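Local coordinates for protein mitogen (Streptococcus dysgalactiae, PDB 2J4X) that is a bacterial superantigen of the staphylococcal and streptococcal toxin family that stimulates T cells and carries a bound zinc ion, at residues A[6-18]-A[145-158]. Residues are numbered along the deposited sequence; the frame is centred on the assembly and turned at random.
Sequences VNSELKNIYMKDV and RKSLMSDNRIKLYE
With CG of Tyr14 anti to its carbonyl carbon (chi1 -66°) and the chain of Arg145 extended from CG to NE, the arginine chain crosses the face of the phenol ring obliquely. Arg145 CD sits 3.4 Å from the centroid of the Tyr14 ring, a CH-pi contact, and the guanidinium carries on toward the hydroxyl end of the ring, the two planes 22° apart, so that Tyr14 OH lies over the guanidinium centre. Hydrogen bonds to Thr184 and Tyr188 hold Arg145 NH1 and Tyr14 OH, respectively, while Asp141 forms a salt bridge with Arg145 NE. The ring of Tyr157 is clamped between Leu10 CB, 3.4 Å from its centroid, and Leu156 CG on the opposite face; its OH bonds to Leu182 O. Helix 7-14 thus packs against the end of helix 137-150 and the loop after it, tying the N-terminal segment to the beta-grasp domain in the two-domain fold of these toxins. At one border, Lys11 NZ reaches Glu158 OE1 at 2.8 Å, a salt bridge using the syn lone pair of that oxygen. Met149 SD packs on Tyr14 CB at 3.8 Å. Lys146, bent at its last torsion (chi4 -76°), turns its ammonium to two backbone carbonyls, bonding from NZ to Lys16 O at 2.6 Å and to Tyr14 O at 3.1 Å. A water bridges Asn7 OD1 and Tyr157 N.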
loop_
_atom_site.group_PDB
_atom_site.type_symbol
_atom_site.label_atom_id
_atom_site.label_comp_id
_atom_site.label_asym_id
_atom_site.label_seq_id
_atom_site.Cartn_x
_atom_site.Cartn_y
_atom_site.Cartn_z
ATOM N N VAL A 6 -15.779 -3.713 7.628
ATOM C CA VAL A 6 -15.676 -4.712 8.677
ATOM C C VAL A 6 -14.469 -5.616 8.435
ATOM O O VAL A 6 -13.984 -5.708 7.301
ATOM C CB VAL A 6 -16.970 -5.555 8.754
ATOM C CG1 VAL A 6 -18.135 -4.657 9.175
ATOM C CG2 VAL A 6 -17.279 -6.182 7.407
ATOM N N ASN A 7 -13.984 -6.269 9.495
ATOM C CA ASN A 7 -12.824 -7.158 9.413
ATOM C C ASN A 7 -12.857 -8.126 8.236
ATOM O O ASN A 7 -11.872 -8.333 7.536
ATOM C CB ASN A 7 -12.706 -7.975 10.691
ATOM C CG ASN A 7 -12.483 -7.118 11.906
ATOM O OD1 ASN A 7 -11.766 -6.114 11.848
ATOM N ND2 ASN A 7 -13.075 -7.518 13.031
ATOM N N SER A 8 -14.007 -8.742 8.061
ATOM C CA SER A 8 -14.254 -9.702 6.997
ATOM C C SER A 8 -13.816 -9.194 5.609
ATOM O O SER A 8 -13.106 -9.872 4.868
ATOM C CB SER A 8 -15.756 -10.016 7.016
ATOM O OG SER A 8 -16.159 -10.741 5.885
ATOM N N GLU A 9 -14.260 -7.986 5.280
ATOM C CA GLU A 9 -13.975 -7.345 4.013
ATOM C C GLU A 9 -12.541 -6.875 3.949
ATOM O O GLU A 9 -11.889 -7.035 2.928
ATOM C CB GLU A 9 -14.922 -6.162 3.813
ATOM N N LEU A 10 -12.061 -6.283 5.040
ATOM C CA LEU A 10 -10.686 -5.775 5.111
ATOM C C LEU A 10 -9.689 -6.911 5.015
ATOM O O LEU A 10 -8.668 -6.797 4.327
ATOM C CB LEU A 10 -10.457 -5.005 6.412
ATOM C CG LEU A 10 -11.146 -3.646 6.423
ATOM C CD1 LEU A 10 -11.352 -3.192 7.837
ATOM C CD2 LEU A 10 -10.336 -2.651 5.625
ATOM N N LYS A 11 -9.983 -8.009 5.704
ATOM C CA LYS A 11 -9.106 -9.171 5.661
ATOM C C LYS A 11 -9.055 -9.712 4.247
ATOM O O LYS A 11 -7.997 -10.094 3.763
ATOM C CB LYS A 11 -9.604 -10.292 6.579
ATOM C CG LYS A 11 -8.784 -11.559 6.414
ATOM C CD LYS A 11 -9.157 -12.626 7.396
ATOM C CE LYS A 11 -8.263 -13.831 7.226
ATOM N NZ LYS A 11 -8.737 -14.958 8.077
ATOM N N ASN A 12 -10.206 -9.740 3.583
ATOM C CA ASN A 12 -10.282 -10.270 2.229
ATOM C C ASN A 12 -9.490 -9.437 1.251
ATOM O O ASN A 12 -8.824 -9.960 0.360
ATOM C CB ASN A 12 -11.728 -10.326 1.768
ATOM C CG ASN A 12 -11.871 -11.064 0.468
ATOM O OD1 ASN A 12 -11.606 -12.262 0.411
ATOM N ND2 ASN A 12 -12.265 -10.353 -0.596
ATOM N N ILE A 13 -9.583 -8.133 1.430
ATOM C CA ILE A 13 -8.894 -7.194 0.586
ATOM C C ILE A 13 -7.389 -7.260 0.758
ATOM O O ILE A 13 -6.666 -7.459 -0.222
ATOM C CB ILE A 13 -9.343 -5.770 0.903
ATOM C CG1 ILE A 13 -10.810 -5.597 0.543
ATOM C CG2 ILE A 13 -8.460 -4.766 0.189
ATOM C CD1 ILE A 13 -11.363 -4.285 0.988
ATOM N N TYR A 14 -6.905 -7.122 1.994
ATOM C CA TYR A 14 -5.468 -7.086 2.224
ATOM C C TYR A 14 -4.724 -8.385 2.383
ATOM O O TYR A 14 -3.517 -8.367 2.560
ATOM C CB TYR A 14 -5.155 -6.151 3.399
ATOM C CG TYR A 14 -5.498 -4.705 3.096
ATOM C CD1 TYR A 14 -4.631 -3.912 2.333
ATOM C CD2 TYR A 14 -6.727 -4.148 3.499
ATOM C CE1 TYR A 14 -4.972 -2.603 1.969
ATOM C CE2 TYR A 14 -7.077 -2.843 3.142
ATOM C CZ TYR A 14 -6.199 -2.077 2.375
ATOM O OH TYR A 14 -6.538 -0.809 1.982
ATOM N N MET A 15 -5.411 -9.513 2.314
ATOM C CA MET A 15 -4.700 -10.768 2.427
ATOM C C MET A 15 -4.193 -11.187 1.034
ATOM O O MET A 15 -3.288 -12.020 0.904
ATOM C CB MET A 15 -5.606 -11.855 2.990
ATOM C CG MET A 15 -6.883 -12.032 2.210
ATOM S SD MET A 15 -7.729 -13.598 2.542
ATOM C CE MET A 15 -8.372 -13.923 0.844
ATOM N N LYS A 16 -4.770 -10.605 -0.008
ATOM C CA LYS A 16 -4.362 -10.923 -1.367
ATOM C C LYS A 16 -2.880 -10.614 -1.646
ATOM O O LYS A 16 -2.231 -9.871 -0.907
ATOM C CB LYS A 16 -5.265 -10.177 -2.336
ATOM C CG LYS A 16 -6.682 -10.706 -2.325
ATOM C CD LYS A 16 -7.623 -9.824 -3.134
ATOM C CE LYS A 16 -8.928 -10.548 -3.415
ATOM N NZ LYS A 16 -9.226 -11.468 -2.287
ATOM N N ASP A 17 -2.336 -11.201 -2.708
ATOM C CA ASP A 17 -0.931 -10.988 -3.049
ATOM C C ASP A 17 -0.754 -9.660 -3.738
ATOM O O ASP A 17 -1.728 -8.990 -4.080
ATOM C CB ASP A 17 -0.416 -12.102 -3.954
ATOM C CG ASP A 17 -0.694 -13.494 -3.386
ATOM O OD1 ASP A 17 -0.659 -13.658 -2.146
ATOM O OD2 ASP A 17 -0.941 -14.428 -4.181
ATOM N N VAL A 18 0.495 -9.273 -3.936
ATOM C CA VAL A 18 0.776 -8.012 -4.585
ATOM C C VAL A 18 1.652 -8.260 -5.800
ATOM O O VAL A 18 2.194 -9.360 -5.966
ATOM C CB VAL A 18 1.512 -7.039 -3.619
ATOM C CG1 VAL A 18 0.713 -6.891 -2.312
ATOM C CG2 VAL A 18 2.928 -7.530 -3.350
ATOM N N ARG A 145 -0.283 -2.835 6.809
ATOM C CA ARG A 145 -1.470 -3.600 7.204
ATOM C C ARG A 145 -1.157 -5.091 7.287
ATOM O O ARG A 145 -1.551 -5.741 8.247
ATOM C CB ARG A 145 -2.633 -3.361 6.228
ATOM C CG ARG A 145 -3.221 -1.975 6.325
ATOM C CD ARG A 145 -4.265 -1.725 5.266
ATOM N NE ARG A 145 -4.598 -0.310 5.172
ATOM C CZ ARG A 145 -5.820 0.195 5.311
ATOM N NH1 ARG A 145 -6.857 -0.589 5.557
ATOM N NH2 ARG A 145 -6.002 1.493 5.176
ATOM N N LYS A 146 -0.436 -5.625 6.295
ATOM C CA LYS A 146 -0.063 -7.042 6.264
ATOM C C LYS A 146 0.806 -7.420 7.471
ATOM O O LYS A 146 0.656 -8.496 8.043
ATOM C CB LYS A 146 0.652 -7.375 4.952
ATOM C CG LYS A 146 -0.290 -7.596 3.782
ATOM C CD LYS A 146 0.495 -7.836 2.479
ATOM C CE LYS A 146 -0.392 -8.129 1.269
ATOM N NZ LYS A 146 -0.925 -9.504 1.290
ATOM N N SER A 147 1.702 -6.529 7.861
ATOM C CA SER A 147 2.546 -6.763 9.024
ATOM C C SER A 147 1.663 -6.833 10.299
ATOM O O SER A 147 1.892 -7.650 11.194
ATOM C CB SER A 147 3.582 -5.631 9.118
ATOM O OG SER A 147 4.239 -5.625 10.373
ATOM N N LEU A 148 0.647 -5.975 10.371
ATOM C CA LEU A 148 -0.261 -5.962 11.509
ATOM C C LEU A 148 -1.197 -7.178 11.466
ATOM O O LEU A 148 -1.623 -7.678 12.500
ATOM C CB LEU A 148 -1.083 -4.665 11.508
ATOM C CG LEU A 148 -0.402 -3.346 11.889
ATOM C CD1 LEU A 148 -1.315 -2.191 11.564
ATOM C CD2 LEU A 148 -0.042 -3.347 13.361
ATOM N N MET A 149 -1.518 -7.642 10.266
ATOM C CA MET A 149 -2.387 -8.792 10.107
ATOM C C MET A 149 -1.744 -10.081 10.621
ATOM O O MET A 149 -2.419 -10.916 11.244
ATOM C CB MET A 149 -2.789 -8.959 8.640
ATOM C CG MET A 149 -3.699 -7.855 8.142
ATOM S SD MET A 149 -4.431 -8.210 6.560
ATOM C CE MET A 149 -3.022 -8.524 5.646
ATOM N N SER A 150 -0.448 -10.245 10.364
ATOM C CA SER A 150 0.283 -11.430 10.797
ATOM C C SER A 150 0.769 -11.374 12.239
ATOM O O SER A 150 1.148 -12.383 12.808
ATOM C CB SER A 150 1.459 -11.697 9.856
ATOM O OG SER A 150 2.244 -10.540 9.634
ATOM N N ASP A 151 0.752 -10.197 12.841
ATOM C CA ASP A 151 1.173 -10.071 14.222
ATOM C C ASP A 151 0.266 -10.945 15.094
ATOM O O ASP A 151 -0.962 -10.780 15.091
ATOM C CB ASP A 151 1.072 -8.614 14.667
ATOM C CG ASP A 151 1.578 -8.404 16.070
ATOM O OD1 ASP A 151 2.755 -8.052 16.245
ATOM O OD2 ASP A 151 0.793 -8.607 17.005
ATOM N N ASN A 152 0.873 -11.869 15.842
ATOM C CA ASN A 152 0.114 -12.772 16.708
ATOM C C ASN A 152 -0.676 -12.056 17.790
ATOM O O ASN A 152 -1.735 -12.519 18.195
ATOM C CB ASN A 152 1.032 -13.801 17.341
ATOM N N ARG A 153 -0.171 -10.930 18.272
ATOM C CA ARG A 153 -0.889 -10.196 19.306
ATOM C C ARG A 153 -2.075 -9.437 18.720
ATOM O O ARG A 153 -3.204 -9.540 19.221
ATOM C CB ARG A 153 0.048 -9.208 20.025
ATOM C CG ARG A 153 -0.612 -8.395 21.145
ATOM C CD ARG A 153 -1.355 -9.314 22.149
ATOM N NE ARG A 153 -2.590 -9.897 21.595
ATOM C CZ ARG A 153 -3.100 -11.080 21.945
ATOM N NH1 ARG A 153 -2.491 -11.835 22.861
ATOM N NH2 ARG A 153 -4.214 -11.519 21.362
ATOM N N ILE A 154 -1.821 -8.701 17.637
ATOM C CA ILE A 154 -2.852 -7.888 17.004
ATOM C C ILE A 154 -3.861 -8.603 16.084
ATOM O O ILE A 154 -5.074 -8.352 16.199
ATOM C CB ILE A 154 -2.200 -6.687 16.262
ATOM C CG1 ILE A 154 -1.334 -5.881 17.256
ATOM C CG2 ILE A 154 -3.291 -5.792 15.649
ATOM C CD1 ILE A 154 -0.236 -5.002 16.625
ATOM N N LYS A 155 -3.391 -9.487 15.195
ATOM C CA LYS A 155 -4.298 -10.203 14.278
ATOM C C LYS A 155 -5.302 -9.227 13.649
ATOM O O LYS A 155 -6.523 -9.396 13.777
ATOM C CB LYS A 155 -5.096 -11.299 15.013
ATOM C CG LYS A 155 -4.276 -12.426 15.609
ATOM C CD LYS A 155 -5.187 -13.414 16.341
ATOM C CE LYS A 155 -4.389 -14.498 17.102
ATOM N NZ LYS A 155 -3.939 -14.086 18.484
ATOM N N LEU A 156 -4.793 -8.201 12.979
ATOM C CA LEU A 156 -5.654 -7.211 12.350
ATOM C C LEU A 156 -6.630 -7.887 11.392
ATOM O O LEU A 156 -6.245 -8.777 10.631
ATOM C CB LEU A 156 -4.790 -6.169 11.611
ATOM C CG LEU A 156 -5.419 -4.913 11.001
ATOM C CD1 LEU A 156 -6.183 -4.135 12.069
ATOM C CD2 LEU A 156 -4.334 -4.049 10.367
ATOM N N TYR A 157 -7.894 -7.468 11.467
ATOM C CA TYR A 157 -9.005 -7.945 10.609
ATOM C C TYR A 157 -9.520 -9.356 10.893
ATOM O O TYR A 157 -10.398 -9.869 10.187
ATOM C CB TYR A 157 -8.660 -7.792 9.104
ATOM C CG TYR A 157 -8.179 -6.394 8.708
ATOM C CD1 TYR A 157 -8.722 -5.234 9.298
ATOM C CD2 TYR A 157 -7.144 -6.227 7.779
ATOM C CE1 TYR A 157 -8.227 -3.945 8.974
ATOM C CE2 TYR A 157 -6.652 -4.945 7.452
ATOM C CZ TYR A 157 -7.192 -3.825 8.053
ATOM O OH TYR A 157 -6.666 -2.600 7.759
ATOM N N GLU A 158 -8.972 -9.985 11.927
ATOM C CA GLU A 158 -9.443 -11.311 12.313
ATOM C C GLU A 158 -10.707 -11.109 13.161
ATOM O O GLU A 158 -10.841 -10.110 13.866
ATOM C CB GLU A 158 -8.375 -12.077 13.122
ATOM C CG GLU A 158 -7.308 -12.747 12.268
ATOM C CD GLU A 158 -7.900 -13.591 11.133
ATOM O OE1 GLU A 158 -7.286 -13.629 10.041
ATOM O OE2 GLU A 158 -8.973 -14.218 11.325
HETATM O O HOH W 1 -9.320 -5.837 13.472
#